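Long-range contacts in translation initiation factor eIF2b-like protein,Translation initiation factor eIF2b-like protein (Chaetomium thermophilum, PDB 4ZEM), which forms the beta subunit of eIF2B, the heterodecameric complex that probably exchanges GDP for GTP on initiation factor eIF2 during translation: residues A[27-32]-A[76-81]; A[301-306]-A[355-360]. One frame throughout, in Å; residues are numbered along the deposited sequence. Where two conformers were deposited one is given.

In the fold
A chain built from a helical part and a Rossmann-like part shows how each is packed in its own way in these two contacts. Contact 1 comes first in the sequence and pairs helix 24-37 with helix 65-82 through their side chains. Contact 2 opens after contact 1 has closed and joins the parallel strands 301-304 and 359-362 of the mixed sheet, largely by backbone hydrogen bonds. The centres are 31 Å apart, on opposite sides of the chain's centre, and the nearest atoms remain about 18 Å from each other. The two share no helix, strand or sheet, so each is local, one to the helical part and the other to the sheet of the Rossmann-like part.

Contact 1 of 2, residues A[27-32]-A[76-81]; sequences SIESLI and GARLAR
Arg78 and Leu79, consecutive residues on helix 65-82, meet helix 24-37 in two different ways: one through charge at the outer margin, the other through methyl groups deeper in. The guanidinium of Arg78 has Ile28 CG2 over the centre of one face, 4.1 Å above its plane, while Glu29 approaches at its edge. That edge contact is a salt bridge of 3.1 Å between Glu29 OE2 and Arg78 NH1, and the carboxylate and guanidinium are nearly coplanar, with 26° between their planes. Both chains are bent. In Glu29 the second torsion (chi2 52°) turns CD out of line with the extended start of the chain, and in Arg78 the third torsion folds the chain and sets the position of NE. NH1 of Arg78 has a second salt-bridge partner in Glu25, so negative charge from two residues of one helix probably steadies the guanidinium.

Leu79 works through a single branch. Its CD2 lies 3.6 Å from Ile32 CD1 and 4.1 Å from Leu31 CD2, with the Leu31 side chain crossing that of Leu79 at about a right angle. Ile28 CG2, already over the guanidinium, also reaches this methyl, at 4.4 Å from Leu79 CD2. Leu52 of helix 43-59 touches Ile28, Leu31 and Leu79 alike. The axes of segments 27-32 and 76-81 run nearly parallel, 21° apart, and approach to 9.9 Å, an arrangement typical of helical-bundle packing, here in the N-terminal helical region of an eIF2B alpha/beta/delta subunit.

Contact 2 of 2, residues A[301-306]-A[355-360]; sequences VIALCG and DLVDVY
Val301 and Asp358 meet where two parallel strands begin to pair, and the backbone of Val301 is held from both its polar atoms. Val301 O accepts two N-H groups, from Asp358 N at 3.0 Å and from Val359 N also at 3.0 Å; the chain turns at Asp358 (psi -49°, unlike its extended neighbours Val357 and Val359), which lets successive N-H groups reach one oxygen. Val301 N gives its hydrogen to Asp358 OD2, 2.7 Å away, on the anti lone pair of that oxygen. Further along, Ala303 N bonds to Val359 O at 2.8 Å and is almost straight (176° at the hydrogen).

The buried side is that of Ala303 and Tyr360. Ala303 CB crosses to Val357 CG1 at 4.4 Å. Within segment 355-360, Val357 CG1 sits 3.7 Å above one face of the Tyr360 ring, toward its rim, and Leu281 of strand 281-284 touches Ala303, Val357 and Tyr360 together. The ring's hydroxyl bonds to Gly279 O. On the other face Ile302 and Val359 lie side by side, with Ile302 CG1 4.2 Å from Val359 CB, and Val359 is partly exposed. Asp358, at the start of the pairing, is partly exposed too.

An alanine in place of Asp358 would probably cost Val301 N its carboxylate acceptor and weaken the start of the pairing. The carboxylate takes up the N-H at the start of strand 301-304, where segment 355-360 has not yet entered its strand, and so probably helps fix where the pairing begins.

Contact 1 of 2, residues A[27-32]-A[76-81]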
# COMPACT_ATOMS: atom_id res chain seq x y z
N SER A 27 -11.62 17.69 8.98
CA SER A 27 -10.49 16.78 8.74
C SER A 27 -10.56 16.14 7.36
O SER A 27 -9.55 16.07 6.65
CB SER A 27 -10.43 15.69 9.80
OG SER A 27 -10.37 16.22 11.11
N ILE A 28 -11.74 15.68 6.97
CA ILE A 28 -11.94 15.05 5.67
C ILE A 28 -11.64 16.05 4.56
O ILE A 28 -10.94 15.73 3.61
CB ILE A 28 -13.39 14.52 5.50
CG1 ILE A 28 -13.73 13.50 6.59
CG2 ILE A 28 -13.56 13.88 4.13
CD1 ILE A 28 -15.15 12.95 6.49
N GLU A 29 -12.15 17.27 4.71
CA GLU A 29 -11.96 18.31 3.70
C GLU A 29 -10.51 18.79 3.59
O GLU A 29 -10.05 19.11 2.49
CB GLU A 29 -12.87 19.50 3.99
CG GLU A 29 -13.15 20.36 2.77
CD GLU A 29 -13.63 19.55 1.59
OE1 GLU A 29 -13.13 19.77 0.47
OE2 GLU A 29 -14.52 18.69 1.78
N SER A 30 -9.81 18.86 4.71
CA SER A 30 -8.39 19.20 4.70
C SER A 30 -7.58 18.14 3.95
O SER A 30 -6.69 18.47 3.17
CB SER A 30 -7.85 19.36 6.13
OG SER A 30 -8.78 20.04 6.96
N LEU A 31 -7.89 16.87 4.20
CA LEU A 31 -7.19 15.79 3.52
C LEU A 31 -7.49 15.81 2.03
O LEU A 31 -6.60 15.59 1.21
CB LEU A 31 -7.58 14.43 4.12
CG LEU A 31 -6.78 13.22 3.62
CD1 LEU A 31 -5.29 13.55 3.52
CD2 LEU A 31 -7.01 11.99 4.48
N ILE A 32 -8.75 16.09 1.68
CA ILE A 32 -9.15 16.19 0.27
C ILE A 32 -8.31 17.27 -0.40
O ILE A 32 -7.84 17.10 -1.52
CB ILE A 32 -10.65 16.54 0.12
CG1 ILE A 32 -11.53 15.39 0.62
CG2 ILE A 32 -10.99 16.83 -1.33
CD1 ILE A 32 -11.54 14.20 -0.30
N GLY A 76 -14.55 7.16 2.22
CA GLY A 76 -13.52 6.57 1.39
C GLY A 76 -13.69 6.94 -0.07
O GLY A 76 -12.72 7.19 -0.78
N ALA A 77 -14.94 6.98 -0.52
CA ALA A 77 -15.27 7.32 -1.89
C ALA A 77 -14.85 8.75 -2.23
O ALA A 77 -14.35 9.02 -3.32
CB ALA A 77 -16.76 7.14 -2.14
N ARG A 78 -15.08 9.66 -1.28
CA ARG A 78 -14.73 11.07 -1.44
C ARG A 78 -13.22 11.27 -1.56
O ARG A 78 -12.74 12.03 -2.40
CB ARG A 78 -15.26 11.85 -0.24
CG ARG A 78 -16.77 11.96 -0.20
CD ARG A 78 -17.26 12.80 0.97
NE ARG A 78 -16.73 14.16 0.99
CZ ARG A 78 -16.90 14.99 2.01
NH1 ARG A 78 -16.40 16.22 1.97
NH2 ARG A 78 -17.57 14.60 3.09
N LEU A 79 -12.49 10.59 -0.69
CA LEU A 79 -11.04 10.65 -0.69
C LEU A 79 -10.48 10.07 -1.98
O LEU A 79 -9.55 10.60 -2.56
CB LEU A 79 -10.48 9.89 0.51
CG LEU A 79 -10.90 10.46 1.86
CD1 LEU A 79 -10.54 9.52 2.98
CD2 LEU A 79 -10.27 11.83 2.08
N ALA A 80 -11.07 8.98 -2.44
CA ALA A 80 -10.64 8.32 -3.66
C ALA A 80 -10.84 9.24 -4.84
O ALA A 80 -10.01 9.29 -5.75
CB ALA A 80 -11.41 7.03 -3.86
N ARG A 81 -11.95 9.96 -4.84
CA ARG A 81 -12.29 10.88 -5.91
C ARG A 81 -11.28 12.02 -6.03
O ARG A 81 -10.94 12.44 -7.13
CB ARG A 81 -13.70 11.44 -5.71
CG ARG A 81 -14.34 11.97 -6.98
CD ARG A 81 -15.75 12.45 -6.71
NE ARG A 81 -15.80 13.45 -5.65
CZ ARG A 81 -16.91 14.02 -5.20
NH1 ARG A 81 -16.86 14.91 -4.23
NH2 ARG A 81 -18.08 13.69 -5.74

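Contact 2 of 2, residues A[301-306]-A[355-360]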
# COMPACT_ATOMS: atom_id res chain seq x y z
N VAL A 301 12.91 -10.92 -12.26
CA VAL A 301 12.29 -9.63 -12.03
C VAL A 301 11.59 -9.70 -10.68
O VAL A 301 10.71 -10.53 -10.47
CB VAL A 301 11.28 -9.27 -13.14
CG1 VAL A 301 10.56 -7.99 -12.79
CG2 VAL A 301 11.98 -9.14 -14.48
N ILE A 302 12.00 -8.83 -9.77
CA ILE A 302 11.47 -8.82 -8.42
C ILE A 302 10.70 -7.53 -8.17
O ILE A 302 11.23 -6.43 -8.37
CB ILE A 302 12.57 -8.96 -7.32
CG1 ILE A 302 13.39 -10.25 -7.49
CG2 ILE A 302 11.96 -8.96 -5.93
CD1 ILE A 302 14.64 -10.09 -8.31
N ALA A 303 9.46 -7.67 -7.73
CA ALA A 303 8.64 -6.52 -7.41
C ALA A 303 8.48 -6.39 -5.91
O ALA A 303 8.04 -7.33 -5.23
CB ALA A 303 7.28 -6.63 -8.07
N LEU A 304 8.86 -5.23 -5.38
CA LEU A 304 8.71 -4.95 -3.96
C LEU A 304 7.34 -4.34 -3.76
O LEU A 304 7.02 -3.30 -4.34
CB LEU A 304 9.79 -4.00 -3.46
CG LEU A 304 11.08 -4.58 -2.88
CD1 LEU A 304 11.64 -5.69 -3.73
CD2 LEU A 304 12.09 -3.47 -2.70
N CYS A 305 6.49 -5.02 -2.98
CA CYS A 305 5.16 -4.50 -2.69
C CYS A 305 4.61 -4.99 -1.36
O CYS A 305 4.57 -6.19 -1.10
CB CYS A 305 4.21 -4.88 -3.81
SG CYS A 305 4.45 -6.58 -4.37
N GLY A 306 4.12 -4.07 -0.54
CA GLY A 306 3.45 -4.43 0.69
C GLY A 306 2.03 -4.84 0.34
O GLY A 306 1.49 -4.40 -0.67
N ASP A 355 3.39 -12.26 -16.69
CA ASP A 355 4.41 -13.08 -17.33
C ASP A 355 5.82 -12.51 -17.16
O ASP A 355 6.79 -13.26 -17.09
CB ASP A 355 4.09 -13.26 -18.82
CG ASP A 355 3.25 -14.50 -19.08
OD1 ASP A 355 2.74 -15.09 -18.09
OD2 ASP A 355 3.09 -14.89 -20.25
N LEU A 356 5.92 -11.18 -17.13
CA LEU A 356 7.19 -10.48 -16.95
C LEU A 356 7.69 -10.43 -15.50
O LEU A 356 8.81 -10.00 -15.25
CB LEU A 356 7.09 -9.05 -17.49
CG LEU A 356 6.89 -8.97 -19.01
CD1 LEU A 356 6.84 -7.53 -19.50
CD2 LEU A 356 7.98 -9.76 -19.73
N VAL A 357 6.84 -10.81 -14.55
CA VAL A 357 7.22 -10.76 -13.13
C VAL A 357 7.54 -12.13 -12.53
O VAL A 357 6.77 -13.07 -12.68
CB VAL A 357 6.11 -10.12 -12.28
CG1 VAL A 357 6.55 -10.00 -10.82
CG2 VAL A 357 5.73 -8.76 -12.84
N ASP A 358 8.67 -12.23 -11.83
CA ASP A 358 9.07 -13.51 -11.24
C ASP A 358 8.72 -13.62 -9.77
O ASP A 358 8.16 -14.62 -9.34
CB ASP A 358 10.57 -13.72 -11.43
CG ASP A 358 10.95 -13.88 -12.88
OD1 ASP A 358 10.63 -14.94 -13.46
OD2 ASP A 358 11.56 -12.95 -13.45
N VAL A 359 9.06 -12.60 -8.99
CA VAL A 359 8.81 -12.64 -7.56
C VAL A 359 8.05 -11.40 -7.09
O VAL A 359 8.34 -10.28 -7.52
CB VAL A 359 10.13 -12.73 -6.76
CG1 VAL A 359 9.85 -12.71 -5.26
CG2 VAL A 359 10.91 -13.96 -7.15
N TYR A 360 7.05 -11.61 -6.23
CA TYR A 360 6.38 -10.52 -5.54
C TYR A 360 6.92 -10.55 -4.13
O TYR A 360 6.62 -11.45 -3.36
CB TYR A 360 4.86 -10.68 -5.54
CG TYR A 360 4.29 -10.86 -6.92
CD1 TYR A 360 4.23 -12.11 -7.51
CD2 TYR A 360 3.82 -9.77 -7.64
CE1 TYR A 360 3.72 -12.28 -8.77
CE2 TYR A 360 3.31 -9.93 -8.91
CZ TYR A 360 3.26 -11.19 -9.47
OH TYR A 360 2.75 -11.35 -10.73